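Local coordinates for protein Myo-inositol phosphohydrolase (Mitsuokella multacida, PDB 4WU3) that probably removes phosphates from inositol hexakisphosphate in the manner of cysteine-type tyrosine phosphatases, and here holds inositol-(1,3,4,5)-tetrakisphosphate in its pockets, at residues A[536-541]-A[548-553]; A[417-422]-A[524-529]. The protein carries 2 engineered substitutions. All blocks are in the same frame, centred on the assembly; numbering follows the deposited sequence.

In the fold
Contacts 1 and 2 lie about 10 Å apart, centre to centre, and both are built on the parallel part of the mixed sheet that includes strands 416-422 and 535-539. These two strands are neighbours, joined by probable backbone hydrogen bonds of His537 with Tyr417 and Met419. Along the chain the elements come in the order strand 416-422, helix 517-529, strand 535-539, helix 545-558, so both segments of contact 2 precede those of contact 1. Each contact seats one helix on one strand. Between strand 535-539 and helix 545-558 runs the phosphate-binding loop, which places contact 1 at the inositol phosphate, whereas contact 2 packs the same sheet farther from it.

Contact 1. Residues A[536-541]-A[548-553]; sequences LHFHSQ and TAYMAM. Engineered in segment 536-541: Ser540 (natural residue Cys). With 4IP (inositol-(1,3,4,5)-tetrakisphosphate), chain F.
Phe538, on the side of strand 535-539 that faces helix 545-558, meets Tyr550 and Met551 of that helix obliquely with its ring. The P-loop between strand and helix belongs to the protein tyrosine phosphatase signature, which spans His539 to Arg546. Phe538 CG stands beside the backbone N and anti to the carbonyl carbon (chi1 -66°), which carries the ring to the helix. Two diagonally placed ring atoms make the approach: CE1 lies 3.8 Å from Tyr550 CB, and CD2 the same distance from Met551 CG. The Tyr550 methylene forms an off-centre CH-pi contact, 4.2 Å from the Phe538 centroid and 29° off the ring normal. Beyond CB the Tyr550 side chain crosses that of Phe538 at about a right angle and leads away, with Met553 CE over the centre of one face of its own ring. Met551 instead slides past Phe538 in the opposite direction. Phe523 of helix 517-529 and Met419 of the adjacent strand also pack on Phe538.

Farther along, His539 ND1 donates an almost straight bond of 3.0 Å to a lone pair of Ser540 O (N-H...O 174°), while its NE2 is hydrogen-bonded to Glu493 OE2; both ends of the imidazole are thus held and its rotation is fixed. Ser540 is an engineered replacement for the cysteine that is the nucleophile in this family. Its OG lies 2.3 Å from O2P of the tetrakisphosphate, too short for the detail to be trusted. The neighbouring oxygen of the same phosphate, O3P, accepts a hydrogen bond from Gln541 N at 3.2 Å.

Contact 2. Residues A[417-422]-A[524-529]; sequences YIMDLR and INFTRT
An edge-to-face aromatic pair reinforced by a Met-aromatic contact joins strand 416-422 to the last turns of helix 517-529, with Phe526 presented to Tyr417 and Met419 together. The Phe526 edge points at the Tyr417 face with the planes at 83° and the centroids 5.3 Å apart; its CZ comes closest, 3.7 Å from Tyr417 CD2 and displaced toward the rim of that ring. The Met419 and Phe526 side chains run toward each other, one from the strand and one from the helix. Bends at chi2 and chi3 fold the Met419 chain back and lay the methyl over one face, CE 3.9 Å from the Phe526 centroid and only 13° off the normal, while SD sits obliquely at 4.2 Å from the same centroid.

The helix belongs to a beta-alpha-beta crossover: it links the parallel strands 503-509 and 535-539 and passes over strand 416-422, which lies between them in the sheet. Accordingly, Phe526 also meets Tyr505 and Leu536 of those flanking strands. Within the sheet, Tyr417 stacks on His503 of strand 503-509.

Near the helix end, Ile524 O takes two bonds, from Arg528 N and, on a lone pair, from Thr527 OG1 at 2.6 Å. Arg528 NE donates in its guanidinium plane to Asn525 OD1, 3.2 Å away and nearly straight at 176°.

Contact 1. Residues A[536-541]-A[548-553]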
ATOM      1  N   LEU A 536       2.559  -3.759 -51.899  1.00 11.31           N
ATOM      2  CA  LEU A 536       2.863  -3.332 -50.539  1.00 11.89           C
ATOM      3  C   LEU A 536       3.457  -4.447 -49.716  1.00 11.97           C
ATOM      4  O   LEU A 536       2.831  -5.492 -49.532  1.00 11.50           O
ATOM      5  CB  LEU A 536       1.601  -2.856 -49.836  1.00 12.62           C
ATOM      6  CG  LEU A 536       0.889  -1.682 -50.484  1.00 12.75           C
ATOM      7  CD1 LEU A 536      -0.352  -1.338 -49.676  1.00 12.92           C
ATOM      8  CD2 LEU A 536       1.813  -0.490 -50.615  1.00 12.38           C
ATOM      9  N   HIS A 537       4.669  -4.220 -49.213  1.00 12.85           N
ATOM     10  CA  HIS A 537       5.297  -5.164 -48.296  1.00 11.75           C
ATOM     11  C   HIS A 537       5.327  -4.611 -46.881  1.00 12.01           C
ATOM     12  O   HIS A 537       6.085  -3.702 -46.582  1.00 11.96           O
ATOM     13  CB  HIS A 537       6.717  -5.499 -48.722  1.00 12.14           C
ATOM     14  CG  HIS A 537       7.398  -6.442 -47.784  1.00 12.16           C
ATOM     15  ND1 HIS A 537       7.327  -7.810 -47.926  1.00 12.63           N
ATOM     16  CD2 HIS A 537       8.123  -6.219 -46.665  1.00 12.10           C
ATOM     17  CE1 HIS A 537       7.996  -8.389 -46.949  1.00 11.83           C
ATOM     18  NE2 HIS A 537       8.493  -7.445 -46.172  1.00 12.38           N
ATOM     19  N   PHE A 538       4.493  -5.166 -46.010  1.00 11.41           N
ATOM     20  CA  PHE A 538       4.430  -4.708 -44.642  1.00 10.28           C
ATOM     21  C   PHE A 538       5.426  -5.442 -43.771  1.00 10.72           C
ATOM     22  O   PHE A 538       5.572  -6.663 -43.863  1.00  9.85           O
ATOM     23  CB  PHE A 538       3.041  -4.930 -44.075  1.00 10.15           C
ATOM     24  CG  PHE A 538       1.990  -4.107 -44.728  1.00 10.15           C
ATOM     25  CD1 PHE A 538       1.724  -2.834 -44.290  1.00 10.32           C
ATOM     26  CD2 PHE A 538       1.258  -4.621 -45.781  1.00 10.91           C
ATOM     27  CE1 PHE A 538       0.737  -2.073 -44.897  1.00 11.75           C
ATOM     28  CE2 PHE A 538       0.285  -3.864 -46.400  1.00 11.09           C
ATOM     29  CZ  PHE A 538       0.021  -2.590 -45.952  1.00 10.63           C
ATOM     30  N   HIS A 539       6.101  -4.691 -42.909  1.00 10.95           N
ATOM     31  CA  HIS A 539       6.930  -5.305 -41.874  1.00 11.10           C
ATOM     32  C   HIS A 539       6.782  -4.536 -40.574  1.00 11.28           C
ATOM     33  O   HIS A 539       6.457  -3.351 -40.558  1.00 10.22           O
ATOM     34  CB  HIS A 539       8.417  -5.394 -42.294  1.00 10.81           C
ATOM     35  CG  HIS A 539       9.202  -4.147 -42.031  1.00 11.10           C
ATOM     36  ND1 HIS A 539       9.715  -3.834 -40.790  1.00 12.34           N
ATOM     37  CD2 HIS A 539       9.547  -3.127 -42.847  1.00 10.99           C
ATOM     38  CE1 HIS A 539      10.334  -2.671 -40.853  1.00 12.76           C
ATOM     39  NE2 HIS A 539      10.248  -2.221 -42.090  1.00 11.98           N
ATOM     40  N   SER A 540       7.007  -5.234 -39.476  1.00 12.27           N
ATOM     41  CA  SER A 540       7.128  -4.591 -38.188  1.00 12.93           C
ATOM     42  C   SER A 540       8.366  -5.214 -37.562  1.00 15.08           C
ATOM     43  O   SER A 540       9.383  -5.340 -38.244  1.00 17.55           O
ATOM     44  CB  SER A 540       5.860  -4.796 -37.363  1.00 12.63           C
ATOM     45  OG  SER A 540       5.322  -6.079 -37.607  1.00 11.68           O
ATOM     46  N   GLN A 541       8.312  -5.601 -36.293  1.00 16.37           N
ATOM     47  CA  GLN A 541       9.488  -6.190 -35.647  1.00 18.74           C
ATOM     48  C   GLN A 541       9.533  -7.664 -35.985  1.00 16.17           C
ATOM     49  O   GLN A 541      10.535  -8.156 -36.488  1.00 16.93           O
ATOM     50  CB  GLN A 541       9.459  -5.990 -34.118  1.00 18.60           C
ATOM     51  CG  GLN A 541      10.805  -6.176 -33.422  1.00 17.85           C
ATOM     52  CD  GLN A 541      11.197  -7.632 -33.203  1.00 17.69           C
ATOM     53  OE1 GLN A 541      10.348  -8.505 -33.072  1.00 21.22           O
ATOM     54  NE2 GLN A 541      12.495  -7.888 -33.137  1.00 18.70           N
ATOM     55  N   THR A 548       0.295  -8.200 -39.497  1.00  8.22           N
ATOM     56  CA  THR A 548      -0.903  -8.957 -39.849  1.00  8.41           C
ATOM     57  C   THR A 548      -2.170  -8.119 -39.717  1.00  8.00           C
ATOM     58  O   THR A 548      -3.115  -8.275 -40.495  1.00  6.28           O
ATOM     59  CB  THR A 548      -1.061 -10.231 -39.004  1.00  9.07           C
ATOM     60  OG1 THR A 548       0.164 -10.974 -39.009  1.00  9.86           O
ATOM     61  CG2 THR A 548      -2.157 -11.092 -39.579  1.00  9.76           C
ATOM     62  N   ALA A 549      -2.179  -7.217 -38.743  1.00  8.04           N
ATOM     63  CA  ALA A 549      -3.270  -6.250 -38.612  1.00  8.12           C
ATOM     64  C   ALA A 549      -3.432  -5.407 -39.889  1.00  8.43           C
ATOM     65  O   ALA A 549      -4.512  -5.330 -40.469  1.00  7.81           O
ATOM     66  CB  ALA A 549      -3.025  -5.345 -37.410  1.00  7.78           C
ATOM     67  N   TYR A 550      -2.352  -4.775 -40.334  1.00  9.41           N
ATOM     68  CA  TYR A 550      -2.415  -3.966 -41.549  1.00  9.45           C
ATOM     69  C   TYR A 550      -2.721  -4.810 -42.787  1.00 10.24           C
ATOM     70  O   TYR A 550      -3.543  -4.411 -43.629  1.00 10.73           O
ATOM     71  CB  TYR A 550      -1.139  -3.136 -41.720  1.00  9.96           C
ATOM     72  CG  TYR A 550      -1.238  -1.804 -41.007  1.00 10.00           C
ATOM     73  CD1 TYR A 550      -1.843  -0.708 -41.623  1.00  9.56           C
ATOM     74  CD2 TYR A 550      -0.779  -1.654 -39.707  1.00  9.39           C
ATOM     75  CE1 TYR A 550      -1.960   0.502 -40.965  1.00 10.07           C
ATOM     76  CE2 TYR A 550      -0.889  -0.441 -39.042  1.00  9.90           C
ATOM     77  CZ  TYR A 550      -1.478   0.633 -39.672  1.00 10.49           C
ATOM     78  OH  TYR A 550      -1.588   1.842 -39.004  1.00 11.18           O
ATOM     79  N   MET A 551      -2.101  -5.982 -42.902  1.00  9.50           N
ATOM     80  CA  MET A 551      -2.395  -6.847 -44.046  1.00 10.16           C
ATOM     81  C   MET A 551      -3.888  -7.229 -44.109  1.00 10.99           C
ATOM     82  O   MET A 551      -4.490  -7.230 -45.183  1.00 10.56           O
ATOM     83  CB  MET A 551      -1.523  -8.099 -44.032  1.00  9.82           C
ATOM     84  CG  MET A 551      -0.052  -7.827 -44.294  1.00 10.06           C
ATOM     85  SD  MET A 551       1.023  -9.229 -43.949  1.00  9.32           S
ATOM     86  CE  MET A 551       0.722 -10.207 -45.425  1.00 10.22           C
ATOM     87  N   ALA A 552      -4.475  -7.544 -42.956  1.00 11.11           N
ATOM     88  CA  ALA A 552      -5.881  -7.906 -42.876  1.00 10.96           C
ATOM     89  C   ALA A 552      -6.787  -6.724 -43.229  1.00 11.29           C
ATOM     90  O   ALA A 552      -7.835  -6.902 -43.848  1.00 10.24           O
ATOM     91  CB  ALA A 552      -6.206  -8.427 -41.482  1.00 10.88           C
ATOM     92  N   MET A 553      -6.391  -5.519 -42.830  1.00 10.93           N
ATOM     93  CA  MET A 553      -7.184  -4.331 -43.142  1.00 11.59           C
ATOM     94  C   MET A 553      -7.164  -4.012 -44.637  1.00 12.07           C
ATOM     95  O   MET A 553      -8.184  -3.639 -45.218  1.00 11.21           O
ATOM     96  CB  MET A 553      -6.680  -3.126 -42.351  1.00 12.93           C
ATOM     97  CG  MET A 553      -7.168  -3.098 -40.917  1.00 13.93           C
ATOM     98  SD  MET A 553      -6.686  -1.587 -40.083  1.00 18.08           S
ATOM     99  CE  MET A 553      -5.110  -2.036 -39.362  1.00 16.37           C
TER
HETATM  100  C1  4IP F 702       5.009  -8.415 -32.125  1.00 39.44           C
HETATM  101  O1  4IP F 702       4.870  -8.402 -33.546  1.00 28.87           O
HETATM  102  C2  4IP F 702       6.483  -8.454 -31.743  1.00 44.96           C
HETATM  103  O2  4IP F 702       7.106  -9.568 -32.370  1.00 47.40           O
HETATM  104  C3  4IP F 702       6.670  -8.600 -30.239  1.00 50.30           C
HETATM  105  O3  4IP F 702       8.065  -8.669 -29.933  1.00 63.15           O
HETATM  106  C4  4IP F 702       5.960  -9.837 -29.697  1.00 48.35           C
HETATM  107  O4  4IP F 702       6.092  -9.862 -28.270  1.00 51.77           O
HETATM  108  C5  4IP F 702       4.484  -9.805 -30.077  1.00 49.28           C
HETATM  109  O5  4IP F 702       3.824 -10.988 -29.620  1.00 54.25           O
HETATM  110  C6  4IP F 702       4.296  -9.654 -31.586  1.00 44.98           C
HETATM  111  O6  4IP F 702       2.906  -9.582 -31.909  1.00 41.56           O
HETATM  112  P1  4IP F 702       4.970  -7.056 -34.420  1.00 21.08           P
HETATM  113  O1P 4IP F 702       3.710  -6.305 -34.093  1.00 17.16           O
HETATM  114  O2P 4IP F 702       5.057  -7.582 -35.829  1.00 20.97           O
HETATM  115  O3P 4IP F 702       6.246  -6.400 -33.955  1.00 23.13           O
HETATM  116  P3  4IP F 702       8.725  -7.614 -28.907  1.00 64.27           P
HETATM  117  O4P 4IP F 702       7.725  -7.530 -27.777  1.00 79.37           O
HETATM  118  O5P 4IP F 702       8.869  -6.351 -29.724  1.00 65.22           O
HETATM  119  O6P 4IP F 702      10.031  -8.249 -28.499  1.00 71.57           O
HETATM  120  P4  4IP F 702       6.625 -11.163 -27.474  1.00 55.79           P
HETATM  121  O7P 4IP F 702       7.882 -11.574 -28.201  1.00 53.50           O
HETATM  122  O8P 4IP F 702       6.877 -10.624 -26.087  1.00 57.45           O
HETATM  123  O9P 4IP F 702       5.476 -12.146 -27.587  1.00 50.09           O
HETATM  124  P5  4IP F 702       2.309 -10.899 -29.064  1.00 59.33           P
HETATM  125  OPF 4IP F 702       2.169  -9.498 -28.490  1.00 44.56           O
HETATM  126  OPG 4IP F 702       2.265 -12.009 -28.034  1.00 75.69           O
HETATM  127  OPH 4IP F 702       1.452 -11.142 -30.286  1.00 61.28           O

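Contact 2. Residues A[417-422]-A[524-529]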
ATOM      1  N   TYR A 417       6.500  -0.952 -52.557  1.00 11.55           N
ATOM      2  CA  TYR A 417       6.683  -0.114 -51.371  1.00 12.26           C
ATOM      3  C   TYR A 417       6.968  -0.985 -50.160  1.00 12.04           C
ATOM      4  O   TYR A 417       6.284  -1.973 -49.919  1.00 11.54           O
ATOM      5  CB  TYR A 417       5.448   0.749 -51.066  1.00 13.55           C
ATOM      6  CG  TYR A 417       5.165   1.817 -52.084  1.00 15.70           C
ATOM      7  CD1 TYR A 417       4.559   1.494 -53.287  1.00 18.34           C
ATOM      8  CD2 TYR A 417       5.484   3.144 -51.848  1.00 17.96           C
ATOM      9  CE1 TYR A 417       4.299   2.455 -54.240  1.00 21.26           C
ATOM     10  CE2 TYR A 417       5.222   4.121 -52.803  1.00 20.64           C
ATOM     11  CZ  TYR A 417       4.626   3.763 -53.994  1.00 21.98           C
ATOM     12  OH  TYR A 417       4.346   4.694 -54.970  1.00 32.48           O
ATOM     13  N   ILE A 418       7.996  -0.616 -49.405  1.00 13.36           N
ATOM     14  CA  ILE A 418       8.222  -1.197 -48.088  1.00 12.65           C
ATOM     15  C   ILE A 418       7.459  -0.324 -47.090  1.00 11.20           C
ATOM     16  O   ILE A 418       7.728   0.877 -46.970  1.00  9.92           O
ATOM     17  CB  ILE A 418       9.724  -1.227 -47.730  1.00 12.39           C
ATOM     18  CG1 ILE A 418      10.502  -2.130 -48.705  1.00 13.26           C
ATOM     19  CG2 ILE A 418       9.931  -1.674 -46.294  1.00 12.18           C
ATOM     20  CD1 ILE A 418       9.996  -3.556 -48.816  1.00 14.33           C
ATOM     21  N   MET A 419       6.484  -0.929 -46.419  1.00 10.21           N
ATOM     22  CA  MET A 419       5.671  -0.230 -45.435  1.00 10.26           C
ATOM     23  C   MET A 419       6.182  -0.565 -44.035  1.00  9.85           C
ATOM     24  O   MET A 419       5.848  -1.604 -43.466  1.00  9.21           O
ATOM     25  CB  MET A 419       4.198  -0.620 -45.574  1.00 11.08           C
ATOM     26  CG  MET A 419       3.623  -0.484 -46.981  1.00 11.83           C
ATOM     27  SD  MET A 419       3.557   1.212 -47.608  1.00 12.71           S
ATOM     28  CE  MET A 419       2.363   1.972 -46.506  1.00 12.50           C
ATOM     29  N   ASP A 420       7.021   0.313 -43.499  1.00  9.19           N
ATOM     30  CA  ASP A 420       7.620   0.116 -42.189  1.00  8.80           C
ATOM     31  C   ASP A 420       6.623   0.610 -41.144  1.00  9.26           C
ATOM     32  O   ASP A 420       6.327   1.798 -41.080  1.00  9.56           O
ATOM     33  CB  ASP A 420       8.940   0.885 -42.127  1.00  8.82           C
ATOM     34  CG  ASP A 420       9.568   0.911 -40.740  1.00  9.90           C
ATOM     35  OD1 ASP A 420       9.129   0.168 -39.841  1.00 10.14           O
ATOM     36  OD2 ASP A 420      10.517   1.702 -40.551  1.00 10.27           O
ATOM     37  N   LEU A 421       6.102  -0.302 -40.328  1.00  8.74           N
ATOM     38  CA  LEU A 421       5.035   0.029 -39.398  1.00  9.03           C
ATOM     39  C   LEU A 421       5.520   0.256 -37.972  1.00  9.33           C
ATOM     40  O   LEU A 421       4.723   0.224 -37.043  1.00 10.57           O
ATOM     41  CB  LEU A 421       4.010  -1.099 -39.375  1.00  9.52           C
ATOM     42  CG  LEU A 421       3.398  -1.504 -40.717  1.00  9.43           C
ATOM     43  CD1 LEU A 421       2.657  -2.822 -40.581  1.00  9.71           C
ATOM     44  CD2 LEU A 421       2.475  -0.403 -41.221  1.00 10.07           C
ATOM     45  N   ARG A 422       6.810   0.501 -37.792  1.00  9.58           N
ATOM     46  CA  ARG A 422       7.404   0.511 -36.455  1.00  9.99           C
ATOM     47  C   ARG A 422       7.499   1.891 -35.797  1.00  9.64           C
ATOM     48  O   ARG A 422       8.199   2.780 -36.290  1.00  8.10           O
ATOM     49  CB  ARG A 422       8.796  -0.092 -36.530  1.00 10.96           C
ATOM     50  CG  ARG A 422       8.828  -1.498 -37.096  1.00 12.52           C
ATOM     51  CD  ARG A 422      10.244  -2.041 -37.041  1.00 13.75           C
ATOM     52  NE  ARG A 422      10.668  -2.327 -35.675  1.00 14.67           N
ATOM     53  CZ  ARG A 422      11.851  -2.837 -35.355  1.00 16.58           C
ATOM     54  NH1 ARG A 422      12.745  -3.112 -36.302  1.00 16.55           N
ATOM     55  NH2 ARG A 422      12.140  -3.080 -34.084  1.00 17.45           N
ATOM     56  N   ILE A 524      -5.028   4.538 -45.039  1.00 11.59           N
ATOM     57  CA  ILE A 524      -6.105   4.628 -46.019  1.00 11.98           C
ATOM     58  C   ILE A 524      -5.814   5.752 -47.015  1.00 12.33           C
ATOM     59  O   ILE A 524      -5.919   5.579 -48.236  1.00 12.77           O
ATOM     60  CB  ILE A 524      -7.457   4.830 -45.326  1.00 12.08           C
ATOM     61  CG1 ILE A 524      -7.797   3.565 -44.527  1.00 11.94           C
ATOM     62  CG2 ILE A 524      -8.553   5.163 -46.336  1.00 11.04           C
ATOM     63  CD1 ILE A 524      -8.955   3.725 -43.579  1.00 11.81           C
ATOM     64  N   ASN A 525      -5.406   6.894 -46.490  1.00 13.48           N
ATOM     65  CA  ASN A 525      -4.977   7.979 -47.339  1.00 15.89           C
ATOM     66  C   ASN A 525      -3.871   7.516 -48.285  1.00 14.27           C
ATOM     67  O   ASN A 525      -3.930   7.776 -49.479  1.00 14.29           O
ATOM     68  CB  ASN A 525      -4.536   9.169 -46.491  1.00 18.20           C
ATOM     69  CG  ASN A 525      -5.701   9.817 -45.771  1.00 22.69           C
ATOM     70  OD1 ASN A 525      -6.867   9.582 -46.104  1.00 25.22           O
ATOM     71  ND2 ASN A 525      -5.395  10.642 -44.783  1.00 28.13           N
ATOM     72  N   PHE A 526      -2.879   6.800 -47.768  1.00 13.70           N
ATOM     73  CA  PHE A 526      -1.825   6.275 -48.629  1.00 12.19           C
ATOM     74  C   PHE A 526      -2.423   5.455 -49.761  1.00 12.83           C
ATOM     75  O   PHE A 526      -2.023   5.616 -50.907  1.00 13.78           O
ATOM     76  CB  PHE A 526      -0.823   5.426 -47.840  1.00 12.36           C
ATOM     77  CG  PHE A 526       0.216   4.757 -48.697  1.00 11.90           C
ATOM     78  CD1 PHE A 526       1.374   5.398 -49.017  1.00 11.66           C
ATOM     79  CD2 PHE A 526       0.032   3.488 -49.173  1.00 10.98           C
ATOM     80  CE1 PHE A 526       2.334   4.787 -49.804  1.00 12.00           C
ATOM     81  CE2 PHE A 526       0.985   2.876 -49.962  1.00 10.79           C
ATOM     82  CZ  PHE A 526       2.139   3.529 -50.281  1.00 10.23           C
ATOM     83  N   THR A 527      -3.383   4.580 -49.454  1.00 12.53           N
ATOM     84  CA  THR A 527      -3.927   3.695 -50.483  1.00 14.33           C
ATOM     85  C   THR A 527      -4.694   4.457 -51.548  1.00 14.27           C
ATOM     86  O   THR A 527      -4.801   3.995 -52.673  1.00 15.02           O
ATOM     87  CB  THR A 527      -4.880   2.604 -49.931  1.00 14.28           C
ATOM     88  OG1 THR A 527      -6.018   3.217 -49.309  1.00 15.49           O
ATOM     89  CG2 THR A 527      -4.167   1.698 -48.948  1.00 15.19           C
ATOM     90  N   ARG A 528      -5.250   5.609 -51.203  1.00 16.15           N
ATOM     91  CA  ARG A 528      -6.034   6.368 -52.172  1.00 19.02           C
ATOM     92  C   ARG A 528      -5.196   6.957 -53.306  1.00 17.36           C
ATOM     93  O   ARG A 528      -5.696   7.143 -54.406  1.00 17.10           O
ATOM     94  CB  ARG A 528      -6.715   7.525 -51.488  1.00 21.49           C
ATOM     95  CG  ARG A 528      -7.663   7.182 -50.372  1.00 25.10           C
ATOM     96  CD  ARG A 528      -8.057   8.549 -49.885  1.00 31.79           C
ATOM     97  NE  ARG A 528      -8.701   8.657 -48.602  1.00 36.09           N
ATOM     98  CZ  ARG A 528      -9.967   8.350 -48.408  1.00 38.12           C
ATOM     99  NH1 ARG A 528     -10.703   7.868 -49.408  1.00 37.20           N
ATOM    100  NH2 ARG A 528     -10.471   8.510 -47.211  1.00 39.58           N
ATOM    101  N   THR A 529      -3.935   7.274 -53.028  1.00 17.46           N
ATOM    102  CA  THR A 529      -3.088   7.980 -53.991  1.00 17.65           C
ATOM    103  C   THR A 529      -1.991   7.090 -54.569  1.00 19.00           C
ATOM    104  O   THR A 529      -1.263   7.512 -55.464  1.00 17.39           O
ATOM    105  CB  THR A 529      -2.383   9.171 -53.330  1.00 19.31           C
ATOM    106  OG1 THR A 529      -1.415   8.696 -52.399  1.00 22.10           O
ATOM    107  CG2 THR A 529      -3.308   9.964 -52.550  1.00 24.58           C
TER